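Local coordinates for maltose/maltodextrin-binding protein (Thermus thermophilus, PDB 2GH9), which binds maltotriose in the cleft of a periplasmic binding protein and probably hands it on to a membrane transporter for uptake, at residues I42-K45 with F46-A50; H64-V67 with G68-Q72; A275-K278 with N279-Q282. All coordinates share one frame; numbering follows the deposited sequence.

Contact 1: I42-K45 with F46-A50; sequences IKQK and FILGA
Helix 39-49 makes one of its turns here, with residues 42-45 meeting 46-50 through consecutive i to i+4 backbone bonds and through side chains that lie side by side one turn apart. Phe46 N reaches Ile42 O and Ile47 N reaches Lys43 O, the latter pair 2.9 Å apart in a bond straight to 168° at the hydrogen. Leu48 N follows at 3.0 Å from Gln44 O. The last bond of the series is more bent: Gly49 N is 2.9 Å from Lys45 O but approaches from above the carbonyl plane, 40° out of it.

Two pairs of side chains lie alongside each other, pointing the same way. Lys43 CG is 3.7 Å from Ile47 CD1; CG of Lys43 is anti to the backbone N (chi1 -178°), and the lysine chain then bends twice on its way to the ammonium. Gln44 CG runs beside Leu48 CD1 at 3.8 Å, on the exposed face of the helix. Phe46 departs to the inner side, where its side chain packs on Trp6, Val59 and Met70, and Ile42 also touches Val59.

Lys43 thus has two characters. Its aliphatic root packs on Ile47, while its charged end makes a cation-pi contact with Trp66 and a long, weak ion pair with Glu69. The nearest atoms of this side chain and a bound glucose are about 5 Å apart, and the ammonium, a little farther off, may add positive potential near the sugar.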
loop_
_atom_site.group_PDB
_atom_site.type_symbol
_atom_site.label_atom_id
_atom_site.label_comp_id
_atom_site.label_asym_id
_atom_site.label_seq_id
_atom_site.Cartn_x
_atom_site.Cartn_y
_atom_site.Cartn_z
ATOM N N ILE A 42 12.431 -5.080 -4.125
ATOM C CA ILE A 42 13.176 -4.823 -2.880
ATOM C C ILE A 42 13.206 -5.992 -1.910
ATOM O O ILE A 42 14.285 -6.328 -1.401
ATOM C CB ILE A 42 12.653 -3.581 -2.099
ATOM C CG1 ILE A 42 12.895 -2.299 -2.868
ATOM C CG2 ILE A 42 13.347 -3.453 -0.738
ATOM C CD1 ILE A 42 12.227 -1.053 -2.208
ATOM N N LYS A 43 12.050 -6.582 -1.612
ATOM C CA LYS A 43 11.972 -7.642 -0.594
ATOM C C LYS A 43 12.937 -8.809 -0.898
ATOM O O LYS A 43 13.693 -9.236 -0.025
ATOM C CB LYS A 43 10.525 -8.147 -0.415
ATOM C CG LYS A 43 10.385 -9.240 0.685
ATOM C CD LYS A 43 8.951 -9.504 1.178
ATOM C CE LYS A 43 7.966 -9.916 0.092
ATOM N NZ LYS A 43 8.397 -11.057 -0.758
ATOM N N GLN A 44 12.922 -9.290 -2.141
ATOM C CA GLN A 44 13.783 -10.389 -2.542
ATOM C C GLN A 44 15.250 -9.970 -2.455
ATOM O O GLN A 44 16.078 -10.707 -1.950
ATOM C CB GLN A 44 13.439 -10.861 -3.960
ATOM C CG GLN A 44 14.329 -12.028 -4.446
ATOM C CD GLN A 44 13.971 -12.525 -5.817
ATOM O OE1 GLN A 44 13.870 -11.744 -6.763
ATOM N NE2 GLN A 44 13.800 -13.835 -5.949
ATOM N N LYS A 45 15.562 -8.768 -2.928
ATOM C CA LYS A 45 16.928 -8.273 -2.897
ATOM C C LYS A 45 17.471 -8.235 -1.480
ATOM O O LYS A 45 18.632 -8.605 -1.239
ATOM C CB LYS A 45 17.013 -6.884 -3.526
ATOM C CG LYS A 45 17.224 -6.899 -5.029
ATOM C CD LYS A 45 16.981 -5.513 -5.644
ATOM C CE LYS A 45 18.144 -4.580 -5.404
ATOM N NZ LYS A 45 19.382 -5.050 -6.103
ATOM N N PHE A 46 16.636 -7.782 -0.544
ATOM C CA PHE A 46 17.035 -7.636 0.860
ATOM C C PHE A 46 17.141 -8.948 1.597
ATOM O O PHE A 46 18.091 -9.175 2.342
ATOM C CB PHE A 46 16.033 -6.764 1.609
ATOM C CG PHE A 46 16.603 -6.101 2.835
ATOM C CD1 PHE A 46 17.373 -4.936 2.714
ATOM C CD2 PHE A 46 16.344 -6.599 4.100
ATOM C CE1 PHE A 46 17.870 -4.292 3.839
ATOM C CE2 PHE A 46 16.856 -5.954 5.233
ATOM C CZ PHE A 46 17.620 -4.804 5.094
ATOM N N ILE A 47 16.132 -9.790 1.436
ATOM C CA ILE A 47 16.108 -11.088 2.129
ATOM C C ILE A 47 17.293 -11.967 1.667
ATOM O O ILE A 47 18.033 -12.520 2.490
ATOM C CB ILE A 47 14.772 -11.828 1.921
ATOM C CG1 ILE A 47 13.661 -11.191 2.768
ATOM C CG2 ILE A 47 14.931 -13.310 2.291
ATOM C CD1 ILE A 47 12.292 -11.843 2.575
ATOM N N LEU A 48 17.475 -12.075 0.354
ATOM C CA LEU A 48 18.569 -12.865 -0.205
ATOM C C LEU A 48 19.937 -12.206 0.003
ATOM O O LEU A 48 20.900 -12.875 0.376
ATOM C CB LEU A 48 18.346 -13.141 -1.697
ATOM C CG LEU A 48 17.197 -14.058 -2.112
ATOM C CD1 LEU A 48 17.274 -14.328 -3.626
ATOM C CD2 LEU A 48 17.197 -15.368 -1.328
ATOM N N GLY A 49 20.025 -10.898 -0.229
ATOM C CA GLY A 49 21.296 -10.186 -0.089
ATOM C C GLY A 49 21.785 -9.923 1.334
ATOM O O GLY A 49 22.982 -9.872 1.574
ATOM N N ALA A 50 20.873 -9.747 2.284
ATOM C CA ALA A 50 21.261 -9.268 3.603
ATOM C C ALA A 50 22.314 -10.175 4.256
ATOM O O ALA A 50 23.372 -9.694 4.676
ATOM C CB ALA A 50 20.033 -9.099 4.512
#

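Contact 2: H64-V67 with G68-Q72; sequences HDWV and GEMAQ. With GLC (alpha-D-glucopyranose), chain B.
Trp66 and Met70 meet at the start of helix 67-72, one turn apart, with their side chains running alongside each other. Met70 SD is 4.0 Å from Trp66 CB and lies oblique to the indole, 5.5 Å from the centroid of its six-membered ring, in a Met-aromatic contact. In the backbone, Met70 N donates to Trp66 O and Ala71 N to Val67 O, the second bond 2.8 Å long with an angle of 161° at the hydrogen. This is the tight, buried part: Val67 packs on Phe99 and Phe101, and Met70 packs against Phe46 and Ile47 of helix 39-49.

The other side is looser. A water accepts from Glu69 N at 3.0 Å and also lies very close to Asp65 O, a contact so short that its proton assignment is doubtful; it sits where a direct bond from Glu69 N to Asp65 O would otherwise run. Glu69, partly exposed, brings CB no nearer than 4.0 Å to Trp66 O, and its extended chain leads off toward Lys43.

Ahead of the helix, the same segment faces the sugar. Asp65 holds CG in the crowded position between backbone N and carbonyl carbon (chi1 65°), and its carboxylate takes two neighbouring hydroxyls of the glucose: O2 donates to OD1 and O3 to OD2, each at 2.6 Å. Glucose O3 lies in the indole plane at the ring edge and also accepts from Trp66 NE1, 2.8 Å away, in a bond bent to 139°. O3 is therefore gripped by two residues, and Asp65 OD2 has a further, weak bond from Trp345 NE1. A carboxylate taking two vicinal hydroxyls is a familiar feature of sugar-binding sites, here in the maltotriose pocket, with Trp66 adding an edge-on N-H.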
loop_
_atom_site.group_PDB
_atom_site.type_symbol
_atom_site.label_atom_id
_atom_site.label_comp_id
_atom_site.label_asym_id
_atom_site.label_seq_id
_atom_site.Cartn_x
_atom_site.Cartn_y
_atom_site.Cartn_z
ATOM N N HIS A 64 4.358 -3.041 5.808
ATOM C CA HIS A 64 4.345 -3.964 6.940
ATOM C C HIS A 64 4.009 -5.415 6.639
ATOM O O HIS A 64 4.319 -6.288 7.446
ATOM C CB HIS A 64 3.436 -3.440 8.031
ATOM C CG HIS A 64 1.973 -3.677 7.798
ATOM N ND1 HIS A 64 1.143 -2.725 7.248
ATOM C CD2 HIS A 64 1.181 -4.736 8.110
ATOM C CE1 HIS A 64 -0.098 -3.190 7.228
ATOM N NE2 HIS A 64 -0.101 -4.414 7.734
ATOM N N ASP A 65 3.383 -5.696 5.490
ATOM C CA ASP A 65 3.084 -7.096 5.169
ATOM C C ASP A 65 4.365 -7.918 4.974
ATOM O O ASP A 65 4.354 -9.137 5.138
ATOM C CB ASP A 65 2.108 -7.220 3.985
ATOM C CG ASP A 65 2.673 -6.710 2.703
ATOM O OD1 ASP A 65 2.917 -5.462 2.587
ATOM O OD2 ASP A 65 2.856 -7.557 1.801
ATOM N N TRP A 66 5.472 -7.250 4.661
ATOM C CA TRP A 66 6.776 -7.901 4.508
ATOM C C TRP A 66 7.459 -8.337 5.832
ATOM O O TRP A 66 8.446 -9.076 5.782
ATOM C CB TRP A 66 7.746 -6.947 3.825
ATOM C CG TRP A 66 7.433 -6.565 2.431
ATOM C CD1 TRP A 66 6.339 -6.935 1.687
ATOM C CD2 TRP A 66 8.219 -5.715 1.597
ATOM N NE1 TRP A 66 6.414 -6.376 0.440
ATOM C CE2 TRP A 66 7.560 -5.627 0.352
ATOM C CE3 TRP A 66 9.429 -5.030 1.770
ATOM C CZ2 TRP A 66 8.057 -4.862 -0.705
ATOM C CZ3 TRP A 66 9.925 -4.265 0.722
ATOM C CH2 TRP A 66 9.246 -4.196 -0.508
ATOM N N VAL A 67 6.942 -7.895 6.983
ATOM C CA VAL A 67 7.663 -7.991 8.270
ATOM C C VAL A 67 7.903 -9.432 8.744
ATOM O O VAL A 67 9.058 -9.801 9.043
ATOM C CB VAL A 67 7.014 -7.099 9.378
ATOM C CG1 VAL A 67 7.482 -7.477 10.805
ATOM C CG2 VAL A 67 7.340 -5.634 9.105
ATOM N N GLY A 68 6.848 -10.240 8.770
ATOM C CA GLY A 68 6.957 -11.649 9.167
ATOM C C GLY A 68 7.955 -12.448 8.350
ATOM O O GLY A 68 8.798 -13.110 8.922
ATOM N N GLU A 69 7.871 -12.386 7.017
ATOM C CA GLU A 69 8.818 -13.077 6.146
ATOM C C GLU A 69 10.265 -12.602 6.310
ATOM O O GLU A 69 11.201 -13.414 6.291
ATOM C CB GLU A 69 8.405 -12.931 4.684
ATOM C CG GLU A 69 9.312 -13.619 3.700
ATOM C CD GLU A 69 8.913 -13.409 2.275
ATOM O OE1 GLU A 69 7.833 -12.815 2.018
ATOM O OE2 GLU A 69 9.682 -13.847 1.401
ATOM N N MET A 70 10.455 -11.285 6.410
ATOM C CA MET A 70 11.783 -10.723 6.588
ATOM C C MET A 70 12.384 -11.071 7.966
ATOM O O MET A 70 13.572 -11.410 8.056
ATOM C CB MET A 70 11.751 -9.200 6.391
ATOM C CG MET A 70 11.514 -8.792 4.948
ATOM S SD MET A 70 11.601 -7.004 4.720
ATOM C CE MET A 70 13.122 -6.814 3.825
ATOM N N ALA A 71 11.558 -10.969 9.011
ATOM C CA ALA A 71 11.953 -11.294 10.370
ATOM C C ALA A 71 12.370 -12.770 10.492
ATOM O O ALA A 71 13.415 -13.088 11.093
ATOM C CB ALA A 71 10.822 -10.937 11.359
ATOM N N GLN A 72 11.594 -13.660 9.881
ATOM C CA GLN A 72 11.985 -15.079 9.787
ATOM C C GLN A 72 13.271 -15.326 9.016
ATOM O O GLN A 72 13.963 -16.295 9.305
ATOM C CB GLN A 72 10.882 -15.905 9.138
ATOM C CG GLN A 72 9.730 -16.195 10.051
ATOM C CD GLN A 72 8.935 -17.397 9.596
ATOM O OE1 GLN A 72 8.864 -17.695 8.391
ATOM N NE2 GLN A 72 8.329 -18.103 10.556
HETATM C C1 GLC B . 1.179 -4.585 -1.628
HETATM C C2 GLC B . 2.064 -5.344 -0.656
HETATM C C3 GLC B . 3.117 -6.140 -1.410
HETATM C C4 GLC B . 2.433 -7.020 -2.448
HETATM C C5 GLC B . 1.518 -6.215 -3.384
HETATM C C6 GLC B . 0.715 -7.090 -4.357
HETATM O O2 GLC B . 2.695 -4.432 0.263
HETATM O O3 GLC B . 3.862 -6.943 -0.499
HETATM O O4 GLC B . 3.452 -7.691 -3.188
HETATM O O5 GLC B . 0.584 -5.465 -2.603
HETATM O O6 GLC B . 0.279 -6.286 -5.459
HETATM O O HOH W 1 5.420 -11.338 5.638
#

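Contact 3: A275-K278 with N279-Q282; sequences AYSK and NKTQ
No ring face is set against a partner where Ser277 meets Asn279 and Lys280: the one aromatic ring, that of Tyr276, lies away from 279-282, and its side chain touches Ala50 and Pro51. The contact is carried by polar atoms and aliphatic carbons. Ser277 OG accepts from Asn279 N at 3.1 Å and 154°, closing an ST turn. With chi1 at -178°, OG lies beside its own carbonyl carbon, facing that N-H, and it is also hydrogen-bonded to Asp57 OD1. Asn279 occupies the N-cap position. A water takes the first helical N-H, lying 3.0 Å from Lys280 N, and donates to Ser277 O.

Lys280 runs back extended along the turn, CG 3.7 Å from Ser277 CB. Its ammonium forms a salt bridge with Glu77 and a weak, less certain bond to Ala275 O. A methionine in place of Lys280 would probably leave Glu77 without its positive mate.

The turn leads from strand 265-273 into helix 280-290, and Ala275 is joined by backbone hydrogen bonds to Val75, just beyond helix 67-72.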
loop_
_atom_site.group_PDB
_atom_site.type_symbol
_atom_site.label_atom_id
_atom_site.label_comp_id
_atom_site.label_asym_id
_atom_site.label_seq_id
_atom_site.Cartn_x
_atom_site.Cartn_y
_atom_site.Cartn_z
ATOM N N ALA A 275 19.927 -6.238 9.779
ATOM C CA ALA A 275 20.568 -6.929 10.905
ATOM C C ALA A 275 22.057 -7.218 10.642
ATOM O O ALA A 275 22.832 -7.424 11.577
ATOM C CB ALA A 275 19.824 -8.222 11.219
ATOM N N TYR A 276 22.451 -7.205 9.370
ATOM C CA TYR A 276 23.834 -7.435 8.955
ATOM C C TYR A 276 24.578 -6.155 8.596
ATOM O O TYR A 276 25.663 -6.204 7.990
ATOM C CB TYR A 276 23.843 -8.374 7.755
ATOM C CG TYR A 276 23.357 -9.743 8.097
ATOM C CD1 TYR A 276 24.232 -10.707 8.565
ATOM C CD2 TYR A 276 22.018 -10.071 7.980
ATOM C CE1 TYR A 276 23.786 -11.976 8.899
ATOM C CE2 TYR A 276 21.560 -11.321 8.297
ATOM C CZ TYR A 276 22.453 -12.285 8.760
ATOM O OH TYR A 276 21.988 -13.547 9.083
ATOM N N SER A 277 24.019 -5.007 8.960
ATOM C CA SER A 277 24.714 -3.752 8.720
ATOM C C SER A 277 26.053 -3.732 9.449
ATOM O O SER A 277 26.101 -3.950 10.644
ATOM C CB SER A 277 23.884 -2.567 9.192
ATOM O OG SER A 277 24.560 -1.359 8.905
ATOM N N LYS A 278 27.124 -3.429 8.719
ATOM C CA LYS A 278 28.413 -3.090 9.344
ATOM C C LYS A 278 28.504 -1.665 9.936
ATOM O O LYS A 278 29.609 -1.230 10.296
ATOM C CB LYS A 278 29.557 -3.290 8.345
ATOM C CG LYS A 278 29.623 -4.689 7.753
ATOM C CD LYS A 278 29.467 -5.763 8.837
ATOM C CE LYS A 278 29.723 -7.171 8.313
ATOM N NZ LYS A 278 29.437 -8.156 9.389
ATOM N N ASN A 279 27.367 -0.968 10.035
ATOM C CA ASN A 279 27.302 0.386 10.591
ATOM C C ASN A 279 25.926 0.648 11.231
ATOM O O ASN A 279 25.292 1.676 10.955
ATOM C CB ASN A 279 27.591 1.436 9.489
ATOM C CG ASN A 279 29.086 1.601 9.185
ATOM O OD1 ASN A 279 29.921 1.628 10.093
ATOM N ND2 ASN A 279 29.421 1.740 7.900
ATOM N N LYS A 280 25.466 -0.273 12.083
ATOM C CA LYS A 280 24.136 -0.162 12.691
ATOM C C LYS A 280 23.920 1.130 13.476
ATOM O O LYS A 280 22.852 1.713 13.399
ATOM C CB LYS A 280 23.833 -1.342 13.608
ATOM C CG LYS A 280 23.553 -2.631 12.900
ATOM C CD LYS A 280 23.197 -3.717 13.874
ATOM C CE LYS A 280 23.110 -5.031 13.168
ATOM N NZ LYS A 280 22.823 -6.146 14.110
ATOM N N THR A 281 24.926 1.573 14.223
ATOM C CA THR A 281 24.786 2.791 15.010
ATOM C C THR A 281 24.315 3.966 14.151
ATOM O O THR A 281 23.345 4.628 14.495
ATOM C CB THR A 281 26.119 3.216 15.684
ATOM O OG1 THR A 281 26.500 2.238 16.655
ATOM C CG2 THR A 281 25.955 4.565 16.375
ATOM N N GLN A 282 25.036 4.230 13.066
ATOM C CA GLN A 282 24.720 5.369 12.186
ATOM C C GLN A 282 23.433 5.154 11.402
ATOM O O GLN A 282 22.635 6.075 11.279
ATOM C CB GLN A 282 25.867 5.677 11.215
ATOM C CG GLN A 282 26.787 6.800 11.703
ATOM C CD GLN A 282 27.408 6.481 13.037
ATOM O OE1 GLN A 282 28.028 5.428 13.197
ATOM N NE2 GLN A 282 27.240 7.380 14.011
HETATM O O HOH W 2 27.025 -2.577 13.259
#

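How the contacts relate
The three contacts follow one another in series along the chain, on the same side of its centre. Contacts 1 and 2, with centres about 12 Å apart, lie on helices 39-49 and 67-72, whose side chains pack together. Helix 39-49 crosses from strand 32-36 to the parallel strand 58-63, passing strand 3-7, and the chain then enters contact 2 and the sugar site. Contact 3 follows strand 265-273 of the same mixed sheet that holds those three strands, about 16 Å from contact 1 and about 19 Å from contact 2 between centres; it touches contact 1 alone, where Tyr276 meets Ala50. This lobe thus supplies one wall of the sugar site through contact 2, while contact 3 lies at its periphery.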